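Local coordinates for enoyl-[acyl-carrier-protein] reductase [FMN] (Thermotoga maritima, PDB 5GVH), which probably catalyses the NADH-dependent reduction of enoyl groups carried on acyl carrier protein, using bound flavin mononucleotide, as a member of the nitronate monooxygenase-like TIM-barrel family, at residues M22-T27 against S260-V265; P28-A33 against V197-S202. All blocks are in the same frame, centred on the assembly; numbering follows the deposited sequence.

Contact 1 (M22-T27 against S260-V265); sequences MAWAGT and SLRRAV. With FMN (flavin mononucleotide), chain C.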
loop_
_atom_site.group_PDB
_atom_site.type_symbol
_atom_site.label_atom_id
_atom_site.label_comp_id
_atom_site.label_asym_id
_atom_site.label_seq_id
_atom_site.Cartn_x
_atom_site.Cartn_y
_atom_site.Cartn_z
ATOM N N MET A 22 10.261 -16.757 -7.678
ATOM C CA MET A 22 9.963 -17.285 -6.347
ATOM C C MET A 22 10.839 -18.499 -6.060
ATOM O O MET A 22 10.820 -19.475 -6.815
ATOM C CB MET A 22 8.469 -17.662 -6.211
ATOM C CG MET A 22 7.470 -16.476 -6.224
ATOM S SD MET A 22 5.716 -16.952 -6.047
ATOM C CE MET A 22 5.369 -17.581 -7.705
ATOM N N ALA A 23 11.598 -18.448 -4.966
ATOM C CA ALA A 23 12.415 -19.598 -4.586
ATOM C C ALA A 23 11.654 -20.811 -4.060
ATOM O O ALA A 23 10.932 -20.717 -3.061
ATOM C CB ALA A 23 13.347 -19.238 -3.432
ATOM N N TRP A 24 11.801 -21.943 -4.754
ATOM C CA TRP A 24 11.191 -23.225 -4.390
ATOM C C TRP A 24 9.746 -23.305 -4.886
ATOM O O TRP A 24 9.117 -24.362 -4.766
ATOM C CB TRP A 24 11.069 -23.445 -2.869
ATOM C CG TRP A 24 12.389 -23.773 -2.196
ATOM C CD1 TRP A 24 13.001 -23.080 -1.184
ATOM C CD2 TRP A 24 13.256 -24.872 -2.507
ATOM N NE1 TRP A 24 14.192 -23.690 -0.843
ATOM C CE2 TRP A 24 14.371 -24.786 -1.644
ATOM C CE3 TRP A 24 13.196 -25.920 -3.428
ATOM C CZ2 TRP A 24 15.418 -25.705 -1.685
ATOM C CZ3 TRP A 24 14.233 -26.832 -3.462
ATOM C CH2 TRP A 24 15.328 -26.720 -2.595
ATOM N N ALA A 25 9.212 -22.212 -5.452
ATOM C CA ALA A 25 7.820 -22.139 -5.892
ATOM C C ALA A 25 7.764 -21.761 -7.367
ATOM O O ALA A 25 6.780 -22.097 -8.031
ATOM C CB ALA A 25 6.938 -21.154 -5.102
ATOM N N GLY A 26 8.768 -21.064 -7.891
ATOM C CA GLY A 26 8.780 -20.725 -9.304
ATOM C C GLY A 26 9.407 -21.793 -10.184
ATOM O O GLY A 26 10.500 -21.605 -10.731
ATOM N N THR A 27 8.706 -22.913 -10.338
ATOM C CA THR A 27 9.177 -24.072 -11.086
ATOM C C THR A 27 9.069 -23.851 -12.596
ATOM O O THR A 27 8.299 -23.004 -13.062
ATOM C CB THR A 27 8.356 -25.294 -10.686
ATOM O OG1 THR A 27 6.993 -25.085 -11.072
ATOM C CG2 THR A 27 8.401 -25.492 -9.171
ATOM N N SER A 260 13.435 -23.133 5.931
ATOM C CA SER A 260 12.045 -23.076 6.369
ATOM C C SER A 260 11.096 -22.850 5.201
ATOM O O SER A 260 9.926 -23.246 5.271
ATOM C CB SER A 260 11.872 -21.981 7.422
ATOM O OG SER A 260 12.315 -20.734 6.921
ATOM N N LEU A 261 11.568 -22.222 4.124
ATOM C CA LEU A 261 10.682 -22.027 2.983
ATOM C C LEU A 261 10.359 -23.351 2.308
ATOM O O LEU A 261 9.229 -23.552 1.850
ATOM C CB LEU A 261 11.301 -21.047 1.987
ATOM C CG LEU A 261 10.554 -20.765 0.681
ATOM C CD1 LEU A 261 9.126 -20.291 0.944
ATOM C CD2 LEU A 261 11.320 -19.724 -0.115
ATOM N N ARG A 262 11.320 -24.278 2.275
ATOM C CA ARG A 262 11.104 -25.554 1.602
ATOM C C ARG A 262 10.120 -26.447 2.351
ATOM O O ARG A 262 9.286 -27.107 1.721
ATOM C CB ARG A 262 12.427 -26.280 1.419
ATOM C CG ARG A 262 12.335 -27.400 0.423
ATOM C CD ARG A 262 13.701 -27.947 0.122
ATOM N NE ARG A 262 14.042 -29.076 0.975
ATOM C CZ ARG A 262 13.709 -30.335 0.704
ATOM N NH1 ARG A 262 13.026 -30.629 -0.396
ATOM N NH2 ARG A 262 14.064 -31.306 1.531
ATOM N N ARG A 263 10.195 -26.493 3.686
ATOM C CA ARG A 263 9.233 -27.299 4.435
ATOM C C ARG A 263 7.809 -26.782 4.245
ATOM O O ARG A 263 6.845 -27.549 4.359
ATOM C CB ARG A 263 9.598 -27.320 5.918
ATOM C CG ARG A 263 11.087 -27.330 6.194
ATOM C CD ARG A 263 11.360 -27.253 7.694
ATOM N NE ARG A 263 12.687 -26.711 7.973
ATOM C CZ ARG A 263 13.774 -27.454 8.153
ATOM N NH1 ARG A 263 13.691 -28.776 8.090
ATOM N NH2 ARG A 263 14.944 -26.875 8.397
ATOM N N ALA A 264 7.659 -25.486 3.961
ATOM C CA ALA A 264 6.356 -24.948 3.594
ATOM C C ALA A 264 5.976 -25.335 2.171
ATOM O O ALA A 264 4.865 -25.817 1.930
ATOM C CB ALA A 264 6.357 -23.423 3.736
ATOM N N VAL A 265 6.881 -25.120 1.218
ATOM C CA VAL A 265 6.543 -25.325 -0.186
ATOM C C VAL A 265 6.328 -26.803 -0.478
ATOM O O VAL A 265 5.284 -27.205 -1.008
ATOM C CB VAL A 265 7.634 -24.727 -1.089
ATOM C CG1 VAL A 265 7.338 -25.048 -2.538
ATOM C CG2 VAL A 265 7.709 -23.211 -0.885
HETATM N N1 FMN C . 11.142 -12.336 -5.021
HETATM C C2 FMN C . 12.480 -12.405 -5.382
HETATM O O2 FMN C . 13.067 -11.456 -5.905
HETATM N N3 FMN C . 13.182 -13.556 -5.151
HETATM C C4 FMN C . 12.577 -14.646 -4.574
HETATM O O4 FMN C . 13.245 -15.661 -4.377
HETATM C C4A FMN C . 11.237 -14.583 -4.211
HETATM N N5 FMN C . 10.629 -15.677 -3.629
HETATM C C5A FMN C . 9.291 -15.625 -3.289
HETATM C C6 FMN C . 8.693 -16.744 -2.719
HETATM C C7 FMN C . 7.355 -16.717 -2.368
HETATM C C7M FMN C . 6.735 -17.936 -1.747
HETATM C C8 FMN C . 6.601 -15.560 -2.587
HETATM C C8M FMN C . 5.150 -15.519 -2.197
HETATM C C9 FMN C . 7.199 -14.437 -3.159
HETATM C C9A FMN C . 8.551 -14.463 -3.516
HETATM N N10 FMN C . 9.166 -13.357 -4.097
HETATM C C10 FMN C . 10.510 -13.416 -4.438
HETATM C "C1'" FMN C . 8.377 -12.102 -4.355
HETATM C "C2'" FMN C . 7.646 -12.229 -5.689
HETATM O "O2'" FMN C . 8.588 -12.255 -6.736
HETATM C "C3'" FMN C . 6.705 -11.060 -5.954
HETATM O "O3'" FMN C . 7.484 -9.909 -6.196
HETATM C "C4'" FMN C . 5.714 -10.846 -4.817
HETATM O "O4'" FMN C . 5.086 -12.077 -4.552
HETATM C "C5'" FMN C . 4.615 -9.862 -5.201
HETATM O "O5'" FMN C . 3.651 -9.787 -4.165
HETATM P P FMN C . 2.237 -10.581 -4.193
HETATM O O1P FMN C . 1.224 -9.760 -3.412
HETATM O O2P FMN C . 1.740 -10.809 -5.600
HETATM O O3P FMN C . 2.411 -11.894 -3.466
#
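Ala-23 and Trp-24 bring the loop 22-27 against helix 260-265, just after Met-22 has met the flavin. The Met-22 side chain lies over one face of the isoalloxazine, CG 3.5 Å from FMN C9A and SD above the dimethylbenzene end; with CG anti to the carbonyl carbon (chi1 -68°) the chain runs along the rings, and the bend at chi3 lifts CE away. With an alanine here, the flavin face would probably lose its thioether cover and the ring system be less firmly held. Ala-23 N donates to FMN N5 at 3.2 Å, obliquely, tilted out of the flavin plane, and weakly to FMN O4. Its carbonyl O meets Leu-261 CD2 at 3.1 Å, a tight van der Waals approach. Trp-24 turns its indole onto the helix: Arg-262 CD sits over the six-membered ring, 3.5 Å from its centroid in a CH-pi contact, while Leu-261 CD2 lies in plane at the CD1 edge. Beyond CD the arginine bends (chi3 93°), and the guanidinium, its plane 47° from the indole, adds at most a weak, long cation-pi attraction. Trp-24 CB packs on Val-265 CG2 at 3.9 Å, and Ala-25 grazes the same valine. Gly-26 N bonds back to Met-22 O at 2.8 Å, and Thr-27 caps the next helix through Leu-30 N. Across the segments the contact is thus apolar and CH-pi, while the backbone N-H of Ala-23 is spent on the cofactor; placed at N5, the flavin's hydride-transfer atom, it is likely to influence its electronics.

Contact 2 (P28-A33 against V197-S202); sequences PTLAAA and VASVES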
loop_
_atom_site.group_PDB
_atom_site.type_symbol
_atom_site.label_atom_id
_atom_site.label_comp_id
_atom_site.label_asym_id
_atom_site.label_seq_id
_atom_site.Cartn_x
_atom_site.Cartn_y
_atom_site.Cartn_z
ATOM N N PRO A 28 9.830 -24.617 -13.393
ATOM C CA PRO A 28 9.657 -24.539 -14.855
ATOM C C PRO A 28 8.246 -24.868 -15.320
ATOM O O PRO A 28 7.791 -24.308 -16.325
ATOM C CB PRO A 28 10.677 -25.558 -15.379
ATOM C CG PRO A 28 11.718 -25.613 -14.316
ATOM C CD PRO A 28 10.975 -25.469 -13.023
ATOM N N THR A 29 7.539 -25.754 -14.615
ATOM C CA THR A 29 6.166 -26.078 -14.992
ATOM C C THR A 29 5.255 -24.861 -14.843
ATOM O O THR A 29 4.534 -24.488 -15.777
ATOM C CB THR A 29 5.651 -27.249 -14.146
ATOM O OG1 THR A 29 6.549 -28.357 -14.258
ATOM C CG2 THR A 29 4.284 -27.688 -14.623
ATOM N N LEU A 30 5.290 -24.208 -13.680
ATOM C CA LEU A 30 4.371 -23.094 -13.466
ATOM C C LEU A 30 4.751 -21.885 -14.325
ATOM O O LEU A 30 3.870 -21.235 -14.904
ATOM C CB LEU A 30 4.304 -22.765 -11.970
ATOM C CG LEU A 30 3.496 -21.580 -11.434
ATOM C CD1 LEU A 30 2.832 -21.884 -10.135
ATOM C CD2 LEU A 30 4.445 -20.546 -11.103
ATOM N N ALA A 31 6.050 -21.610 -14.484
ATOM C CA ALA A 31 6.452 -20.510 -15.359
ATOM C C ALA A 31 6.131 -20.799 -16.822
ATOM O O ALA A 31 5.859 -19.869 -17.590
ATOM C CB ALA A 31 7.941 -20.211 -15.193
ATOM N N ALA A 32 6.160 -22.065 -17.240
ATOM C CA ALA A 32 5.797 -22.361 -18.621
ATOM C C ALA A 32 4.324 -22.064 -18.877
ATOM O O ALA A 32 3.975 -21.481 -19.910
ATOM C CB ALA A 32 6.122 -23.816 -18.960
ATOM N N ALA A 33 3.448 -22.452 -17.948
ATOM C CA ALA A 33 2.030 -22.145 -18.108
ATOM C C ALA A 33 1.785 -20.645 -18.184
ATOM O O ALA A 33 0.913 -20.201 -18.942
ATOM C CB ALA A 33 1.225 -22.756 -16.966
ATOM N N VAL A 197 0.794 -18.669 -7.194
ATOM C CA VAL A 197 0.918 -19.877 -6.383
ATOM C C VAL A 197 -0.441 -20.562 -6.259
ATOM O O VAL A 197 -0.533 -21.796 -6.222
ATOM C CB VAL A 197 1.512 -19.535 -5.001
ATOM C CG1 VAL A 197 1.622 -20.787 -4.115
ATOM C CG2 VAL A 197 2.870 -18.845 -5.146
ATOM N N ALA A 198 -1.517 -19.769 -6.202
ATOM C CA ALA A 198 -2.879 -20.281 -6.040
ATOM C C ALA A 198 -3.484 -20.651 -7.399
ATOM O O ALA A 198 -4.581 -20.232 -7.772
ATOM C CB ALA A 198 -3.742 -19.260 -5.307
ATOM N N SER A 199 -2.730 -21.453 -8.146
ATOM C CA SER A 199 -3.139 -21.920 -9.462
ATOM C C SER A 199 -2.985 -23.431 -9.520
ATOM O O SER A 199 -2.167 -24.010 -8.800
ATOM C CB SER A 199 -2.312 -21.279 -10.575
ATOM O OG SER A 199 -0.953 -21.647 -10.443
ATOM N N VAL A 200 -3.770 -24.072 -10.393
ATOM C CA VAL A 200 -3.734 -25.534 -10.447
ATOM C C VAL A 200 -2.420 -26.030 -11.042
ATOM O O VAL A 200 -1.941 -27.105 -10.671
ATOM C CB VAL A 200 -4.951 -26.100 -11.210
ATOM C CG1 VAL A 200 -6.249 -25.773 -10.481
ATOM C CG2 VAL A 200 -4.986 -25.576 -12.625
ATOM N N GLU A 201 -1.807 -25.259 -11.948
ATOM C CA GLU A 201 -0.506 -25.628 -12.502
ATOM C C GLU A 201 0.610 -25.615 -11.460
ATOM O O GLU A 201 1.659 -26.219 -11.692
ATOM C CB GLU A 201 -0.128 -24.689 -13.648
ATOM C CG GLU A 201 -0.974 -24.822 -14.903
ATOM C CD GLU A 201 -2.282 -24.072 -14.826
ATOM O OE1 GLU A 201 -2.625 -23.584 -13.725
ATOM O OE2 GLU A 201 -2.959 -23.963 -15.875
ATOM N N SER A 202 0.417 -24.928 -10.338
ATOM C CA SER A 202 1.396 -24.915 -9.257
ATOM C C SER A 202 1.535 -26.291 -8.626
ATOM O O SER A 202 0.563 -27.038 -8.491
ATOM C CB SER A 202 0.976 -23.910 -8.175
ATOM O OG SER A 202 1.950 -23.809 -7.150
#
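The carboxylate of Glu-201, the flat side-chain group of this contact, turns neither face nor edge onto helix residues 28-33; it is the aliphatic stem that touches, CG packing on Ala-33 CB at 3.7 Å. CG stands anti to the carbonyl carbon, and a bend at chi2 (82°) swings the carboxylate off. Leu-30 makes the deeper contact. With CG anti to the backbone N (chi1 176°) its branch points to the loop; chi2, 143°, is off a staggered value, which leaves the exact place of CD1 less certain. CD1 meets Ser-202 CB at 3.4 Å, a closeness that may partly reflect how the leucine was modelled. The same methyl lies alongside both serine hydroxyls, 3.7 Å from Ser-202 OG and 3.8 Å from Ser-199 OG. Thr-29 CG2 approaches Glu-201 O more loosely, at 4.2 Å. The type I beta turn is closed by Ser-202 N to Ser-199 O at 3.1 Å, following an inverse gamma turn at Ala-198. The polar groups have partners elsewhere: Glu-201 OE1 accepts from Val-290 N, Ser-199 OG bonds Phe-196 O, Ser-202 OG weakly meets Val-204 N, and Lys-209 NZ also holds the carbonyls of Ser-199 and Ser-202. A helix side is therefore met by a hydrogen-bonded turn through van der Waals contact. Helix 28-36 follows 17-19, the first strand of the parallel TIM-barrel sheet, and the loop 197-202 comes after strand 190-192; Pro-28 and Ala-31 rest on helix 50-61, Leu-30 and Ala-31 on Met-19, while helix 290-310 fills in beside Ala-33 and Ser-199.

Contacts 1 and 2 lie about 13 Å apart, centre to centre, and are continuous along the chain on one side: the loop 22-27 leads straight into helix 28-36. Their other halves come in reverse order, 197-202 before 260-265, so contact 2 is nested inside contact 1. Three of the four segments follow the adjacent parallel strands 17-19 and 190-192 of the TIM-barrel sheet; helix 260-265 comes from the later part of the chain. The contacts touch directly where Met-22 SD packs on Val-197 CG2 at 3.5 Å. Contact 1 places the flavin-binding loop against helix 260-265, whereas contact 2 ties together the connections that follow the first and last barrel strands, close to FMN-binding Gly-21 and Gly-193.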